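Local coordinates for protein putative silent information regulator 2 (Leishmania infantum, PDB 5OL0) that catalyses the NAD-dependent removal of acetyl groups from protein lysines, as a zinc-containing sirtuin, probably of class I, thought to help regulate gene expression, at residues Val290-Leu293 and Ala294-Gly298; Thr159-Ser162 and Ile163-Tyr167; His224-Ala227 and Leu228-Cys231. All coordinates share one frame; numbering follows the deposited sequence.

Interaction 1: Val290-Leu293 and Ala294-Gly298; sequences VVTL and AEYLG
A294 N and V290 O, 2.9 Å apart, make the first of four successive i to i+4 hydrogen bonds that carry helix 286-296 to its end. E295 N gives the next to V291 O, and Y296 N reaches T292 O over a longer 3.2 Å. The last, from L297 N to L293 O at 2.9 Å, is the most bent, with 139° at the hydrogen; L297 N also makes a weak bond to A294 O. G298 then turns to positive phi (78°) and its N bonds to E295 O, completing a Schellman motif.

Side chains meet one turn apart. T292 CG2 lies 3.5 Å from Y296 CE2, the two side chains lying side by side and pointing the same way; with CG2 anti to the backbone N, OG1 is turned back to bond to E288 O in the preceding turn. E295 OE2 stays 4.0 Å from T292 OG1, lying closer to T292 CA. L293 CG and L297 CD1 touch at 4.0 Å.

The helix end is thus two-sided: L293 and L297 face F110 of helix 106-116 and helix 21-30, while T292, E295 and Y296 lie on the more exposed side. Its C-terminal carbonyls are satisfied in part by the Schellman turn and in part by R29, whose NH1 bonds to Y296 O, where a positive charge would suit the helix dipole.

Interaction 2: Thr159-Ser162 and Ile163-Tyr167; sequences TPFS and IEQNY
S162 is the N-cap of helix 163-171, at the point where the short strand 160-161 of the zinc-binding module gives way to the helix. Its OG accepts a nearly straight hydrogen bond from Q165 N (3.0 Å, 173° at the hydrogen). The hydroxyl is set for this by standing anti to the backbone N (chi1 171°), which turns it over the first helical turn. S162 O takes N166 N at 2.8 Å, the first i to i+4 bond of the helix. A water, 2.5 Å from S162 OG, also accepts from E164 N, so the cap hydroxyl and the water together serve two amides of the first turn.

The ring of F161 lies against the same turn, meeting Q165 and N166. Its CZ lies 3.3 Å from Q165 CD, the Q165 chain stretching out at about a right angle to the phenylalanine, with ring and amide planes 41° apart. N166 N approaches the ring edge in its plane, 3.7 Å from CE1, while CD1 rests against N166 CB. Over the centre of one ring face sits a second water, 3.2 Å above the plane; it accepts from S162 N and donates to Q165 OE1, linking the glutamine carbonyl to the backbone of the cap residue. The other end of that amide, NE2, bonds to E169 one turn on.

F161 pairs through its backbone with A152 of strand 151-154 and packs on V185 of strand 185-187, near the zinc site of C154, C157, C178 and C181. N166 OD1 bonds to S176 and to Y89 of helix 85-95. N166 packs on A152 and P187, and I163 on A152, which seats the helix start against the small antiparallel sheet.

Interaction 3: His224-Ala227 and Leu228-Cys231; sequences HPFA and LLPC
L228 N bonds to P225 O at 2.8 Å and L229 N to F226 O at 3.1 Å, two i to i+3 backbone bonds, the second almost straight at 170°. In both the donor stands well above the carbonyl plane, not on a lone pair. P230 has no N-H to give; its CD, carried on that nitrogen, lies 3.3 Å from A227 O, so the i to i+3 series is interrupted there. A weak bond from C231 N to L228 O continues the winding.

The aromatic contact is a CH-pi: L229 CD1 sits over one face of the F226 ring, 4.1 Å from its centroid and offset toward the rim, nearest to CE1. F226 CG stands anti to the backbone N (chi1 -171°), swinging the ring out beside the turn, where CD1 comes down on it only 15° off the ring normal.

Looser apolar packing joins P225 CB to L228 CD1 at 4.2 Å.

The peptide bond before P225 is cis, and H224, just ahead of it, hydrogen-bonds through its backbone to the bound peptide. P225 packs on F200 and L228 on L204 of helix 198-207, and L229 touches both. L229 and P230 meet L39, while F226 lies against C124 and Q126, the latter probably in the NAD site. The turn thus lies between helix 198-207 and strands 36-40 and 120-125 of the central parallel sheet.

In the fold
From the N terminus, interaction 2 comes first, turning strand 160-161 into helix 163-171 within the zinc-binding module. Interaction 3 follows in the connection from strand 213-217 to strand 239-242, so it belongs to the Rossmann-type domain, beside the peptide and the probable NAD site. Interaction 1 comes last, ending helix 286-296 after strand 279-282, an outermost strand of the parallel sheet, and brings that helix against helices 21-30 and 106-116. Each is local and closes only a turn; the three run in series, neither nesting nor crossing. Interactions 1 and 2 lie on opposite sides of the chain's centre, with their own centres about 40 Å apart.

Interaction 1: Val290-Leu293 and Ala294-Gly298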
loop_
_atom_site.group_PDB
_atom_site.type_symbol
_atom_site.label_atom_id
_atom_site.label_comp_id
_atom_site.label_asym_id
_atom_site.label_seq_id
_atom_site.Cartn_x
_atom_site.Cartn_y
_atom_site.Cartn_z
ATOM N N VAL A 290 13.384 -5.033 -6.835
ATOM C CA VAL A 290 13.626 -3.589 -6.762
ATOM C C VAL A 290 15.116 -3.337 -6.702
ATOM O O VAL A 290 15.585 -2.378 -7.283
ATOM C CB VAL A 290 12.865 -2.990 -5.587
ATOM C CG1 VAL A 290 13.386 -1.684 -5.147
ATOM C CG2 VAL A 290 11.389 -2.851 -5.964
ATOM N N VAL A 291 15.839 -4.189 -6.003
ATOM C CA VAL A 291 17.299 -4.017 -5.874
ATOM C C VAL A 291 17.916 -4.145 -7.280
ATOM O O VAL A 291 18.694 -3.254 -7.724
ATOM C CB VAL A 291 17.896 -4.994 -4.865
ATOM C CG1 VAL A 291 19.415 -5.139 -5.030
ATOM C CG2 VAL A 291 17.529 -4.562 -3.436
ATOM N N THR A 292 17.495 -5.177 -8.013
ATOM C CA THR A 292 17.973 -5.341 -9.396
ATOM C C THR A 292 17.627 -4.158 -10.263
ATOM O O THR A 292 18.460 -3.697 -10.993
ATOM C CB THR A 292 17.405 -6.588 -10.003
ATOM O OG1 THR A 292 17.725 -7.649 -9.148
ATOM C CG2 THR A 292 17.968 -6.886 -11.436
ATOM N N LEU A 293 16.377 -3.697 -10.208
ATOM C CA LEU A 293 15.973 -2.499 -10.938
ATOM C C LEU A 293 16.829 -1.294 -10.640
ATOM O O LEU A 293 17.283 -0.539 -11.560
ATOM C CB LEU A 293 14.474 -2.207 -10.733
ATOM C CG LEU A 293 13.870 -1.008 -11.409
ATOM C CD1 LEU A 293 14.114 -1.028 -12.915
ATOM C CD2 LEU A 293 12.369 -0.995 -11.090
ATOM N N ALA A 294 17.122 -1.133 -9.372
ATOM C CA ALA A 294 17.976 -0.056 -8.912
ATOM C C ALA A 294 19.372 -0.123 -9.537
ATOM O O ALA A 294 19.894 0.916 -9.994
ATOM C CB ALA A 294 18.074 -0.063 -7.412
ATOM N N GLU A 295 19.957 -1.314 -9.565
ATOM C CA GLU A 295 21.238 -1.512 -10.223
ATOM C C GLU A 295 21.204 -0.970 -11.627
ATOM O O GLU A 295 22.011 -0.135 -12.000
ATOM C CB GLU A 295 21.615 -2.972 -10.356
ATOM C CG GLU A 295 21.767 -3.790 -9.099
ATOM C CD GLU A 295 22.117 -5.231 -9.457
ATOM O OE1 GLU A 295 23.074 -5.388 -10.248
ATOM O OE2 GLU A 295 21.446 -6.186 -8.979
ATOM N N TYR A 296 20.204 -1.396 -12.399
ATOM C CA TYR A 296 20.158 -0.994 -13.793
ATOM C C TYR A 296 19.869 0.486 -13.975
ATOM O O TYR A 296 20.223 1.048 -14.994
ATOM C CB TYR A 296 19.142 -1.834 -14.548
ATOM C CG TYR A 296 19.541 -3.272 -14.716
ATOM C CD1 TYR A 296 20.746 -3.619 -15.381
ATOM C CD2 TYR A 296 18.723 -4.306 -14.272
ATOM C CE1 TYR A 296 21.115 -4.948 -15.552
ATOM C CE2 TYR A 296 19.079 -5.635 -14.459
ATOM C CZ TYR A 296 20.262 -5.944 -15.075
ATOM O OH TYR A 296 20.563 -7.250 -15.235
ATOM N N LEU A 297 19.230 1.118 -12.990
ATOM C CA LEU A 297 18.953 2.520 -13.019
ATOM C C LEU A 297 20.155 3.392 -12.563
ATOM O O LEU A 297 20.076 4.616 -12.585
ATOM C CB LEU A 297 17.706 2.797 -12.165
ATOM C CG LEU A 297 16.366 2.459 -12.836
ATOM C CD1 LEU A 297 15.299 2.679 -11.773
ATOM C CD2 LEU A 297 16.093 3.360 -14.019
ATOM N N GLY A 298 21.246 2.778 -12.123
ATOM C CA GLY A 298 22.369 3.523 -11.614
ATOM C C GLY A 298 22.134 4.016 -10.198
ATOM O O GLY A 298 22.786 4.977 -9.757
#

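Interaction 2: Thr159-Ser162 and Ile163-Tyr167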
loop_
_atom_site.group_PDB
_atom_site.type_symbol
_atom_site.label_atom_id
_atom_site.label_comp_id
_atom_site.label_asym_id
_atom_site.label_seq_id
_atom_site.Cartn_x
_atom_site.Cartn_y
_atom_site.Cartn_z
ATOM N N THR A 159 -14.447 13.584 15.412
ATOM C CA THR A 159 -13.582 14.439 16.246
ATOM C C THR A 159 -12.242 13.708 16.552
ATOM O O THR A 159 -12.280 12.603 17.152
ATOM C CB THR A 159 -14.204 14.760 17.624
ATOM O OG1 THR A 159 -15.469 15.398 17.441
ATOM C CG2 THR A 159 -13.281 15.665 18.470
ATOM N N PRO A 160 -11.091 14.348 16.226
ATOM C CA PRO A 160 -9.789 13.772 16.562
ATOM C C PRO A 160 -9.662 13.398 18.027
ATOM O O PRO A 160 -10.312 13.995 18.906
ATOM C CB PRO A 160 -8.807 14.895 16.220
ATOM C CG PRO A 160 -9.490 15.621 15.110
ATOM C CD PRO A 160 -10.914 15.661 15.569
ATOM N N PHE A 161 -8.850 12.367 18.240
ATOM C CA PHE A 161 -8.562 11.804 19.526
ATOM C C PHE A 161 -7.050 11.599 19.564
ATOM O O PHE A 161 -6.449 11.236 18.561
ATOM C CB PHE A 161 -9.310 10.514 19.613
ATOM C CG PHE A 161 -9.290 9.862 20.964
ATOM C CD1 PHE A 161 -8.276 8.960 21.307
ATOM C CD2 PHE A 161 -10.327 10.083 21.873
ATOM C CE1 PHE A 161 -8.301 8.320 22.546
ATOM C CE2 PHE A 161 -10.366 9.451 23.092
ATOM C CZ PHE A 161 -9.365 8.551 23.440
ATOM N N SER A 162 -6.440 11.846 20.719
ATOM C CA SER A 162 -5.012 11.595 20.928
ATOM C C SER A 162 -4.572 10.176 20.543
ATOM O O SER A 162 -4.986 9.193 21.153
ATOM C CB SER A 162 -4.658 11.796 22.397
ATOM O OG SER A 162 -3.319 11.338 22.633
ATOM N N ILE A 163 -3.646 10.079 19.598
ATOM C CA ILE A 163 -3.136 8.794 19.188
ATOM C C ILE A 163 -2.364 8.118 20.312
ATOM O O ILE A 163 -2.324 6.889 20.415
ATOM C CB ILE A 163 -2.248 8.886 17.904
ATOM C CG1 ILE A 163 -1.919 7.499 17.359
ATOM C CG2 ILE A 163 -0.950 9.669 18.118
ATOM C CD1 ILE A 163 -3.157 6.712 16.997
ATOM N N GLU A 164 -1.690 8.913 21.115
ATOM C CA GLU A 164 -0.946 8.391 22.263
ATOM C C GLU A 164 -1.917 7.813 23.291
ATOM O O GLU A 164 -1.692 6.751 23.781
ATOM C CB GLU A 164 -0.097 9.556 22.825
ATOM C CG GLU A 164 0.777 9.252 24.022
ATOM C CD GLU A 164 2.082 10.073 24.029
ATOM O OE1 GLU A 164 2.097 11.294 23.690
ATOM O OE2 GLU A 164 3.134 9.460 24.320
ATOM N N GLN A 165 -3.021 8.510 23.566
ATOM C CA GLN A 165 -4.072 7.979 24.406
ATOM C C GLN A 165 -4.665 6.712 23.817
ATOM O O GLN A 165 -4.851 5.723 24.539
ATOM C CB GLN A 165 -5.160 9.001 24.674
ATOM C CG GLN A 165 -6.164 8.423 25.614
ATOM C CD GLN A 165 -7.312 9.295 25.932
ATOM O OE1 GLN A 165 -7.356 10.507 25.634
ATOM N NE2 GLN A 165 -8.278 8.684 26.581
ATOM N N ASN A 166 -4.930 6.730 22.506
ATOM C CA ASN A 166 -5.517 5.574 21.845
ATOM C C ASN A 166 -4.591 4.355 21.916
ATOM O O ASN A 166 -5.038 3.266 22.121
ATOM C CB ASN A 166 -5.895 5.905 20.395
ATOM C CG ASN A 166 -6.600 4.760 19.693
ATOM O OD1 ASN A 166 -7.522 4.092 20.234
ATOM N ND2 ASN A 166 -6.160 4.499 18.511
ATOM N N TYR A 167 -3.303 4.577 21.760
ATOM C CA TYR A 167 -2.275 3.559 21.869
ATOM C C TYR A 167 -2.248 2.961 23.289
ATOM O O TYR A 167 -2.272 1.759 23.455
ATOM C CB TYR A 167 -0.899 4.167 21.497
ATOM C CG TYR A 167 0.276 3.310 21.971
ATOM C CD1 TYR A 167 0.703 2.220 21.237
ATOM C CD2 TYR A 167 0.882 3.566 23.179
ATOM C CE1 TYR A 167 1.722 1.403 21.700
ATOM C CE2 TYR A 167 1.905 2.764 23.651
ATOM C CZ TYR A 167 2.337 1.697 22.900
ATOM O OH TYR A 167 3.343 0.894 23.408
HETATM O O HOH W 1 -8.049 11.899 23.533
HETATM O O HOH W 2 -1.478 12.124 21.067
#

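Interaction 3: His224-Ala227 and Leu228-Cys231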
loop_
_atom_site.group_PDB
_atom_site.type_symbol
_atom_site.label_atom_id
_atom_site.label_comp_id
_atom_site.label_asym_id
_atom_site.label_seq_id
_atom_site.Cartn_x
_atom_site.Cartn_y
_atom_site.Cartn_z
ATOM N N HIS A 224 -11.450 -1.951 -3.396
ATOM C CA HIS A 224 -11.918 -0.907 -4.255
ATOM C C HIS A 224 -12.292 0.265 -3.421
ATOM O O HIS A 224 -12.629 0.066 -2.274
ATOM C CB HIS A 224 -13.130 -1.432 -5.054
ATOM C CG HIS A 224 -12.859 -2.722 -5.722
ATOM N ND1 HIS A 224 -11.963 -2.829 -6.762
ATOM C CD2 HIS A 224 -13.310 -3.976 -5.469
ATOM C CE1 HIS A 224 -11.856 -4.100 -7.099
ATOM N NE2 HIS A 224 -12.673 -4.812 -6.343
ATOM N N PRO A 225 -12.189 1.501 -3.939
ATOM C CA PRO A 225 -11.793 1.830 -5.297
ATOM C C PRO A 225 -10.256 1.881 -5.650
ATOM O O PRO A 225 -9.903 2.190 -6.783
ATOM C CB PRO A 225 -12.424 3.212 -5.484
ATOM C CG PRO A 225 -12.387 3.838 -4.136
ATOM C CD PRO A 225 -12.560 2.698 -3.159
ATOM N N PHE A 226 -9.394 1.571 -4.707
ATOM C CA PHE A 226 -7.949 1.529 -4.890
ATOM C C PHE A 226 -7.544 0.778 -6.142
ATOM O O PHE A 226 -6.733 1.266 -6.918
ATOM C CB PHE A 226 -7.234 0.876 -3.681
ATOM C CG PHE A 226 -5.718 1.015 -3.733
ATOM C CD1 PHE A 226 -5.093 2.164 -3.192
ATOM C CD2 PHE A 226 -4.931 0.100 -4.419
ATOM C CE1 PHE A 226 -3.699 2.319 -3.256
ATOM C CE2 PHE A 226 -3.538 0.252 -4.487
ATOM C CZ PHE A 226 -2.919 1.353 -3.899
ATOM N N ALA A 227 -8.147 -0.372 -6.377
ATOM C CA ALA A 227 -7.799 -1.190 -7.543
ATOM C C ALA A 227 -8.108 -0.522 -8.885
ATOM O O ALA A 227 -7.661 -0.977 -9.920
ATOM C CB ALA A 227 -8.465 -2.529 -7.442
ATOM N N LEU A 228 -8.806 0.605 -8.880
ATOM C CA LEU A 228 -9.054 1.302 -10.157
ATOM C C LEU A 228 -7.854 2.038 -10.672
ATOM O O LEU A 228 -7.779 2.332 -11.863
ATOM C CB LEU A 228 -10.160 2.298 -10.058
ATOM C CG LEU A 228 -11.571 1.755 -9.992
ATOM C CD1 LEU A 228 -12.490 2.913 -9.632
ATOM C CD2 LEU A 228 -11.924 1.197 -11.373
ATOM N N LEU A 229 -6.916 2.338 -9.783
ATOM C CA LEU A 229 -5.804 3.193 -10.172
ATOM C C LEU A 229 -5.114 2.782 -11.474
ATOM O O LEU A 229 -4.997 3.580 -12.385
ATOM C CB LEU A 229 -4.795 3.332 -9.018
ATOM C CG LEU A 229 -5.241 4.319 -7.961
ATOM C CD1 LEU A 229 -4.456 4.080 -6.688
ATOM C CD2 LEU A 229 -5.048 5.782 -8.414
ATOM N N PRO A 230 -4.684 1.536 -11.588
ATOM C CA PRO A 230 -3.983 1.164 -12.812
ATOM C C PRO A 230 -4.870 0.959 -14.017
ATOM O O PRO A 230 -4.347 0.802 -15.145
ATOM C CB PRO A 230 -3.336 -0.179 -12.430
ATOM C CG PRO A 230 -4.220 -0.749 -11.380
ATOM C CD PRO A 230 -4.746 0.419 -10.624
ATOM N N CYS A 231 -6.185 0.891 -13.788
ATOM C CA CYS A 231 -7.173 0.813 -14.865
ATOM C C CYS A 231 -7.391 2.121 -15.618
ATOM O O CYS A 231 -7.900 2.074 -16.725
ATOM C CB CYS A 231 -8.521 0.269 -14.330
ATOM S SG CYS A 231 -8.255 -1.402 -13.611
#